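Long-range contact in CurM Sulfotransferase (Moorea producta, PDB 4GBM), which probably transfers a sulfonate group from the donor PAPS to an intermediate of curacin biosynthesis, and here holds the spent cofactor PAP: residues I34-S45 with L132-A141. The protein carries 2 engineered substitutions. Sequence-based numbering, arbitrary orientation.
Sequences IIFILSSPRSGS and LLVDKSPTYA. With A3P (adenosine-3'-5'-diphosphate), chain G.
Lys136 and Ser45 meet beside the 5'-phosphate of the bound adenosine-3'-5'-diphosphate. The lysine chain bends at chi2 (-85°) and chi3 (-79°), which folds CD and CE against Ser45. From there NZ donates to Ser45 OG at 3.0 Å. Ser45 OG in turn donates to phosphate oxygen O4P at 2.8 Å, and the backbone N of Ser45 also binds O4P. Lys136 NZ also has a salt bridge with Glu63 and a hydrogen bond to Thr46, so Lys136 probably helps to position the serine. A methionine here would probably leave Glu63 without its charged mate and Ser45 OG freer to turn from the phosphate. Arg42 reaches the other end of the ligand: NH1 gives a straight, in-plane bond to the 3'-phosphate oxygen O1P at 2.9 Å.

Before the phosphate-binding loop, strands 35-39 and 132-136 pair in parallel through Ile35 N to Leu133 O, Asp135 N to Ile35 O and Ile37 N to Asp135 O. On one face, Ile37 CD1 rests on Val134 CG1 at 3.7 Å, and Ile37 CB lies on Lys136 CG. On the other, Asp135 runs alongside the Phe36 ring, with its carboxylate turned 31° from the ring plane. Asp135 OD2 accepts a very short hydrogen bond of 2.5 Å from Tyr140 OH, lying in the plane of the Tyr140 ring. Asp135 OD1 is hydrogen-bonded to Tyr121. Water 1 links Ser39 N, Ser137 O and Ala141 N.

Residues 40-45 form the loop that holds the 5'-phosphate, consistent with the 5'-phosphosulfate-binding loop of sulfotransferases, which is related to the P-loop. It leads into helix 45-53. That helix covers Ile37 and Val134. Strand 35-39 is central in the parallel sheet, between 132-136 and 158-163.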
ATOM      1  N   ILE A  34       0.849  -5.496 -13.477  1.00 10.33           N
ATOM      2  CA  ILE A  34       1.765  -5.181 -12.382  1.00  9.48           C
ATOM      3  C   ILE A  34       1.310  -5.905 -11.123  1.00  9.72           C
ATOM      4  O   ILE A  34       0.455  -6.790 -11.186  1.00 11.01           O
ATOM      5  CB  ILE A  34       1.915  -3.649 -12.155  1.00  9.60           C
ATOM      6  CG1 ILE A  34       0.585  -3.001 -11.742  1.00  9.54           C
ATOM      7  CG2 ILE A  34       2.518  -2.985 -13.406  1.00 11.36           C
ATOM      8  CD1 ILE A  34       0.737  -1.571 -11.229  1.00 10.70           C
ATOM      9  N   ILE A  35       1.918  -5.560  -9.994  1.00  9.30           N
ATOM     10  CA  ILE A  35       1.527  -6.125  -8.706  1.00  8.58           C
ATOM     11  C   ILE A  35       0.948  -5.008  -7.848  1.00  8.47           C
ATOM     12  O   ILE A  35       1.565  -3.954  -7.712  1.00  9.33           O
ATOM     13  CB  ILE A  35       2.745  -6.749  -7.995  1.00  8.68           C
ATOM     14  CG1 ILE A  35       3.327  -7.875  -8.855  1.00 10.14           C
ATOM     15  CG2 ILE A  35       2.354  -7.258  -6.596  1.00 10.54           C
ATOM     16  CD1 ILE A  35       4.798  -8.203  -8.538  1.00 12.68           C
ATOM     17  N   PHE A  36      -0.246  -5.228  -7.296  1.00  8.34           N
ATOM     18  CA  PHE A  36      -0.846  -4.273  -6.352  1.00  8.00           C
ATOM     19  C   PHE A  36      -0.847  -4.826  -4.938  1.00  7.52           C
ATOM     20  O   PHE A  36      -1.069  -6.024  -4.740  1.00  9.66           O
ATOM     21  CB  PHE A  36      -2.291  -3.951  -6.741  1.00  8.29           C
ATOM     22  CG  PHE A  36      -2.418  -3.115  -7.978  1.00  8.22           C
ATOM     23  CD1 PHE A  36      -2.276  -1.730  -7.917  1.00  9.24           C
ATOM     24  CD2 PHE A  36      -2.687  -3.706  -9.209  1.00 10.10           C
ATOM     25  CE1 PHE A  36      -2.395  -0.950  -9.069  1.00 11.93           C
ATOM     26  CE2 PHE A  36      -2.809  -2.937 -10.368  1.00 11.66           C
ATOM     27  CZ  PHE A  36      -2.670  -1.557 -10.299  1.00 11.94           C
ATOM     28  N   ILE A  37      -0.586  -3.966  -3.954  1.00  8.00           N
ATOM     29  CA  ILE A  37      -0.828  -4.338  -2.555  1.00  6.80           C
ATOM     30  C   ILE A  37      -2.060  -3.569  -2.095  1.00  7.57           C
ATOM     31  O   ILE A  37      -2.053  -2.337  -2.063  1.00  7.52           O
ATOM     32  CB  ILE A  37       0.368  -4.035  -1.612  1.00  7.21           C
ATOM     33  CG1 ILE A  37       1.590  -4.875  -2.002  1.00  8.59           C
ATOM     34  CG2 ILE A  37      -0.027  -4.320  -0.150  1.00  6.90           C
ATOM     35  CD1 ILE A  37       2.907  -4.449  -1.327  1.00  8.47           C
ATOM     36  N   LEU A  38      -3.116  -4.306  -1.764  1.00  7.37           N
ATOM     37  CA  LEU A  38      -4.366  -3.705  -1.289  1.00  6.94           C
ATOM     38  C   LEU A  38      -4.561  -3.964   0.192  1.00  6.97           C
ATOM     39  O   LEU A  38      -4.428  -5.101   0.659  1.00  7.48           O
ATOM     40  CB  LEU A  38      -5.563  -4.279  -2.045  1.00  8.33           C
ATOM     41  CG  LEU A  38      -5.542  -4.188  -3.572  1.00  8.52           C
ATOM     42  CD1 LEU A  38      -6.822  -4.774  -4.121  1.00 10.78           C
ATOM     43  CD2 LEU A  38      -5.338  -2.753  -4.060  1.00 11.27           C
ATOM     44  N   SER A  39      -4.907  -2.917   0.931  1.00  6.88           N
ATOM     45  CA  SER A  39      -5.131  -3.076   2.365  1.00  7.24           C
ATOM     46  C   SER A  39      -5.848  -1.897   2.960  1.00  7.65           C
ATOM     47  O   SER A  39      -5.934  -0.832   2.351  1.00  8.85           O
ATOM     48  CB  SER A  39      -3.788  -3.224   3.104  1.00  9.18           C
ATOM     49  OG  SER A  39      -3.081  -1.995   3.089  1.00 10.31           O
ATOM     50  N   SER A  40      -6.367  -2.105   4.161  1.00  7.53           N
ATOM     51  CA  SER A  40      -6.809  -1.016   5.025  0.60  8.93           C
ATOM     52  C   SER A  40      -5.572  -0.253   5.502  1.00  9.77           C
ATOM     53  O   SER A  40      -4.479  -0.823   5.560  1.00  9.96           O
ATOM     54  CB  SER A  40      -7.567  -1.599   6.226  0.60  9.34           C
ATOM     55  OG  SER A  40      -7.709  -0.663   7.285  0.60 11.00           O
ATOM     56  N   PRO A  41      -5.728   1.037   5.861  1.00  9.14           N
ATOM     57  CA  PRO A  41      -4.647   1.733   6.563  1.00  9.28           C
ATOM     58  C   PRO A  41      -4.150   0.948   7.786  1.00  9.30           C
ATOM     59  O   PRO A  41      -4.909   0.171   8.375  1.00  9.69           O
ATOM     60  CB  PRO A  41      -5.342   3.017   7.036  1.00 11.00           C
ATOM     61  CG  PRO A  41      -6.289   3.308   5.931  1.00 12.96           C
ATOM     62  CD  PRO A  41      -6.854   1.951   5.574  1.00 11.61           C
ATOM     63  N   ARG A  42      -2.888   1.162   8.152  1.00  8.00           N
ATOM     64  CA  ARG A  42      -2.275   0.644   9.397  1.00  7.73           C
ATOM     65  C   ARG A  42      -2.128  -0.882   9.443  1.00  8.24           C
ATOM     66  O   ARG A  42      -2.100  -1.478  10.524  1.00  8.94           O
ATOM     67  CB  ARG A  42      -3.021   1.151  10.669  1.00  7.79           C
ATOM     68  CG  ARG A  42      -3.483   2.610  10.628  1.00  9.37           C
ATOM     69  CD  ARG A  42      -2.349   3.548  10.239  1.00  9.09           C
ATOM     70  NE  ARG A  42      -1.215   3.499  11.167  1.00  7.99           N
ATOM     71  CZ  ARG A  42      -0.107   4.214  10.998  1.00 10.33           C
ATOM     72  NH1 ARG A  42       0.877   4.145  11.888  1.00  9.98           N
ATOM     73  NH2 ARG A  42       0.012   5.004   9.933  1.00 10.65           N
ATOM     74  N   SER A  43      -2.018  -1.510   8.273  1.00  7.58           N
ATOM     75  CA  SER A  43      -1.987  -2.976   8.188  1.00  8.44           C
ATOM     76  C   SER A  43      -0.601  -3.549   7.932  1.00  7.47           C
ATOM     77  O   SER A  43      -0.471  -4.742   7.644  1.00  8.10           O
ATOM     78  CB  SER A  43      -2.964  -3.466   7.112  1.00  9.11           C
ATOM     79  OG  SER A  43      -4.295  -3.093   7.442  1.00 11.48           O
ATOM     80  N   GLY A  44       0.426  -2.708   8.059  1.00  6.77           N
ATOM     81  CA  GLY A  44       1.807  -3.113   7.772  1.00  7.30           C
ATOM     82  C   GLY A  44       2.137  -3.066   6.286  1.00  7.09           C
ATOM     83  O   GLY A  44       3.059  -3.756   5.826  1.00  6.51           O
ATOM     84  N   SER A  45       1.391  -2.257   5.531  1.00  6.70           N
ATOM     85  CA  SER A  45       1.593  -2.185   4.068  1.00  6.61           C
ATOM     86  C   SER A  45       2.969  -1.630   3.695  1.00  6.86           C
ATOM     87  O   SER A  45       3.590  -2.112   2.747  1.00  7.43           O
ATOM     88  CB  SER A  45       0.464  -1.398   3.377  1.00  7.45           C
ATOM     89  OG  SER A  45       0.514  -0.016   3.705  1.00  8.17           O
ATOM     90  N   LEU A 132       9.378  -5.806 -12.209  1.00 14.99           N
ATOM     91  CA  LEU A 132       7.932  -5.602 -12.107  1.00 14.22           C
ATOM     92  C   LEU A 132       7.602  -4.573 -11.031  1.00 11.87           C
ATOM     93  O   LEU A 132       8.108  -4.649  -9.914  1.00 11.94           O
ATOM     94  CB  LEU A 132       7.208  -6.907 -11.743  1.00 15.92           C
ATOM     95  CG  LEU A 132       7.119  -8.088 -12.716  1.00 22.30           C
ATOM     96  CD1 LEU A 132       6.308  -9.188 -12.041  1.00 29.28           C
ATOM     97  CD2 LEU A 132       6.485  -7.708 -14.054  1.00 28.55           C
ATOM     98  N   LEU A 133       6.724  -3.633 -11.367  1.00  9.78           N
ATOM     99  CA  LEU A 133       6.275  -2.625 -10.414  1.00 10.00           C
ATOM    100  C   LEU A 133       5.348  -3.215  -9.358  1.00  9.41           C
ATOM    101  O   LEU A 133       4.435  -3.977  -9.677  1.00  9.65           O
ATOM    102  CB  LEU A 133       5.558  -1.495 -11.155  1.00  9.30           C
ATOM    103  CG  LEU A 133       5.023  -0.334 -10.319  1.00 10.47           C
ATOM    104  CD1 LEU A 133       6.159   0.430  -9.659  1.00 13.35           C
ATOM    105  CD2 LEU A 133       4.218   0.599 -11.208  1.00 12.42           C
ATOM    106  N   VAL A 134       5.632  -2.879  -8.104  1.00  8.51           N
ATOM    107  CA  VAL A 134       4.743  -3.137  -6.975  1.00  8.73           C
ATOM    108  C   VAL A 134       4.135  -1.808  -6.589  1.00  8.40           C
ATOM    109  O   VAL A 134       4.842  -0.875  -6.194  1.00 10.18           O
ATOM    110  CB  VAL A 134       5.504  -3.716  -5.767  1.00  9.28           C
ATOM    111  CG1 VAL A 134       4.548  -3.922  -4.599  1.00 10.75           C
ATOM    112  CG2 VAL A 134       6.205  -5.018  -6.140  1.00 10.34           C
ATOM    113  N   ASP A 135       2.817  -1.725  -6.721  1.00  8.62           N
ATOM    114  CA  ASP A 135       2.078  -0.493  -6.486  1.00  8.30           C
ATOM    115  C   ASP A 135       1.214  -0.659  -5.230  1.00  8.71           C
ATOM    116  O   ASP A 135       0.205  -1.364  -5.242  1.00  8.92           O
ATOM    117  CB  ASP A 135       1.232  -0.156  -7.724  1.00 10.31           C
ATOM    118  CG  ASP A 135       0.599   1.217  -7.648  1.00 12.25           C
ATOM    119  OD1 ASP A 135       0.243   1.760  -8.718  1.00 17.48           O
ATOM    120  OD2 ASP A 135       0.456   1.754  -6.531  1.00 12.92           O
ATOM    121  N   LYS A 136       1.629   0.003  -4.145  1.00  8.05           N
ATOM    122  CA  LYS A 136       0.954  -0.076  -2.843  1.00  8.59           C
ATOM    123  C   LYS A 136       0.373   1.268  -2.409  1.00  8.85           C
ATOM    124  O   LYS A 136       1.076   2.282  -2.413  1.00 10.21           O
ATOM    125  CB  LYS A 136       1.947  -0.547  -1.764  1.00  8.63           C
ATOM    126  CG  LYS A 136       1.327  -0.784  -0.358  1.00  8.28           C
ATOM    127  CD  LYS A 136       1.221   0.500   0.521  1.00  7.34           C
ATOM    128  CE  LYS A 136       2.557   0.870   1.167  1.00 10.24           C
ATOM    129  NZ  LYS A 136       2.327   1.925   2.208  1.00  9.79           N
ATOM    130  N   SER A 137      -0.899   1.260  -2.012  1.00  8.98           N
ATOM    131  CA  SER A 137      -1.500   2.388  -1.287  1.00  9.68           C
ATOM    132  C   SER A 137      -2.755   1.929  -0.556  1.00 10.38           C
ATOM    133  O   SER A 137      -3.633   1.332  -1.172  1.00 11.15           O
ATOM    134  CB  SER A 137      -1.868   3.551  -2.216  1.00  9.85           C
ATOM    135  OG  SER A 137      -2.516   4.579  -1.478  1.00 13.90           O
ATOM    136  N   PRO A 138      -2.865   2.229   0.750  1.00 10.58           N
ATOM    137  CA  PRO A 138      -4.100   1.859   1.446  1.00 12.05           C
ATOM    138  C   PRO A 138      -5.321   2.636   0.951  1.00 14.02           C
ATOM    139  O   PRO A 138      -6.461   2.196   1.148  1.00 16.20           O
ATOM    140  CB  PRO A 138      -3.801   2.206   2.910  1.00 13.60           C
ATOM    141  CG  PRO A 138      -2.342   2.166   3.020  1.00 14.86           C
ATOM    142  CD  PRO A 138      -1.823   2.678   1.688  1.00 12.07           C
ATOM    143  N   THR A 139      -5.094   3.764   0.284  1.00 12.51           N
ATOM    144  CA  THR A 139      -6.209   4.595  -0.159  1.00 13.32           C
ATOM    145  C   THR A 139      -6.999   3.980  -1.326  1.00 12.04           C
ATOM    146  O   THR A 139      -8.170   4.338  -1.531  1.00 13.32           O
ATOM    147  CB  THR A 139      -5.763   6.030  -0.505  1.00 15.48           C
ATOM    148  OG1 THR A 139      -4.907   6.002  -1.642  1.00 17.86           O
ATOM    149  CG2 THR A 139      -5.034   6.661   0.666  1.00 16.51           C
ATOM    150  N   TYR A 140      -6.382   3.057  -2.076  1.00 10.56           N
ATOM    151  CA  TYR A 140      -7.068   2.430  -3.227  1.00 11.18           C
ATOM    152  C   TYR A 140      -8.354   1.732  -2.794  1.00 12.39           C
ATOM    153  O   TYR A 140      -9.370   1.806  -3.485  1.00 13.26           O
ATOM    154  CB  TYR A 140      -6.177   1.412  -3.949  1.00 11.29           C
ATOM    155  CG  TYR A 140      -4.899   1.961  -4.541  1.00 10.78           C
ATOM    156  CD1 TYR A 140      -4.772   3.314  -4.881  1.00  9.15           C
ATOM    157  CD2 TYR A 140      -3.817   1.113  -4.789  1.00 11.30           C
ATOM    158  CE1 TYR A 140      -3.580   3.802  -5.437  1.00  9.08           C
ATOM    159  CE2 TYR A 140      -2.628   1.593  -5.330  1.00 11.38           C
ATOM    160  CZ  TYR A 140      -2.524   2.939  -5.656  1.00 10.99           C
ATOM    161  OH  TYR A 140      -1.348   3.413  -6.189  1.00 11.02           O
ATOM    162  N   ALA A 141      -8.298   1.076  -1.634  1.00 12.39           N
ATOM    163  CA  ALA A 141      -9.420   0.281  -1.134  1.00 12.01           C
ATOM    164  C   ALA A 141     -10.590   1.124  -0.643  1.00 13.03           C
ATOM    165  O   ALA A 141     -11.673   0.600  -0.413  1.00 13.09           O
ATOM    166  CB  ALA A 141      -8.949  -0.651  -0.038  1.00 11.19           C
TER
HETATM  167  P1  A3P G 406       1.703   1.606  14.293  1.00  8.85           P
HETATM  168  O1P A3P G 406       0.716   2.737  14.429  1.00 10.34           O
HETATM  169  O2P A3P G 406       3.138   2.065  14.228  1.00  9.15           O
HETATM  170  O3P A3P G 406       1.443   0.478  15.252  1.00  9.90           O
HETATM  171  P2  A3P G 406       0.850   0.928   7.163  1.00  7.32           P
HETATM  172  O4P A3P G 406      -0.105   0.079   6.384  1.00  7.09           O
HETATM  173  O5P A3P G 406       0.347   2.293   7.539  1.00  9.94           O
HETATM  174  O6P A3P G 406       2.237   0.940   6.577  1.00  6.21           O
HETATM  175  O5' A3P G 406       0.981   0.180   8.591  1.00  7.15           O
HETATM  176  C5' A3P G 406       1.646   0.845   9.670  1.00  8.15           C
HETATM  177  C4' A3P G 406       1.829  -0.183  10.759  1.00  7.40           C
HETATM  178  O4' A3P G 406       2.820  -1.129  10.338  1.00  8.11           O
HETATM  179  C3' A3P G 406       2.403   0.409  12.031  1.00  7.37           C
HETATM  180  O3' A3P G 406       1.363   1.006  12.820  1.00  7.70           O
HETATM  181  C2' A3P G 406       3.043  -0.820  12.666  1.00  8.91           C
HETATM  182  O2' A3P G 406       2.103  -1.523  13.483  1.00  9.76           O
HETATM  183  C1' A3P G 406       3.423  -1.710  11.487  1.00  8.61           C
HETATM  184  N9  A3P G 406       4.897  -1.723  11.305  1.00  7.38           N
HETATM  185  C8  A3P G 406       5.682  -0.732  10.836  1.00  8.76           C
HETATM  186  N7  A3P G 406       6.993  -1.096  10.841  1.00  8.69           N
HETATM  187  C5  A3P G 406       7.042  -2.353  11.329  1.00  7.18           C
HETATM  188  C6  A3P G 406       8.098  -3.355  11.607  1.00  7.94           C
HETATM  189  N6  A3P G 406       9.395  -3.066  11.342  1.00  8.60           N
HETATM  190  N1  A3P G 406       7.708  -4.553  12.121  1.00  7.82           N
HETATM  191  C2  A3P G 406       6.413  -4.852  12.373  1.00  8.81           C
HETATM  192  N3  A3P G 406       5.406  -3.987  12.135  1.00  7.69           N
HETATM  193  C4  A3P G 406       5.667  -2.762  11.623  1.00  6.37           C
HETATM  194  O   HOH W   1      -5.691  -0.347  -0.545  1.00  9.87           O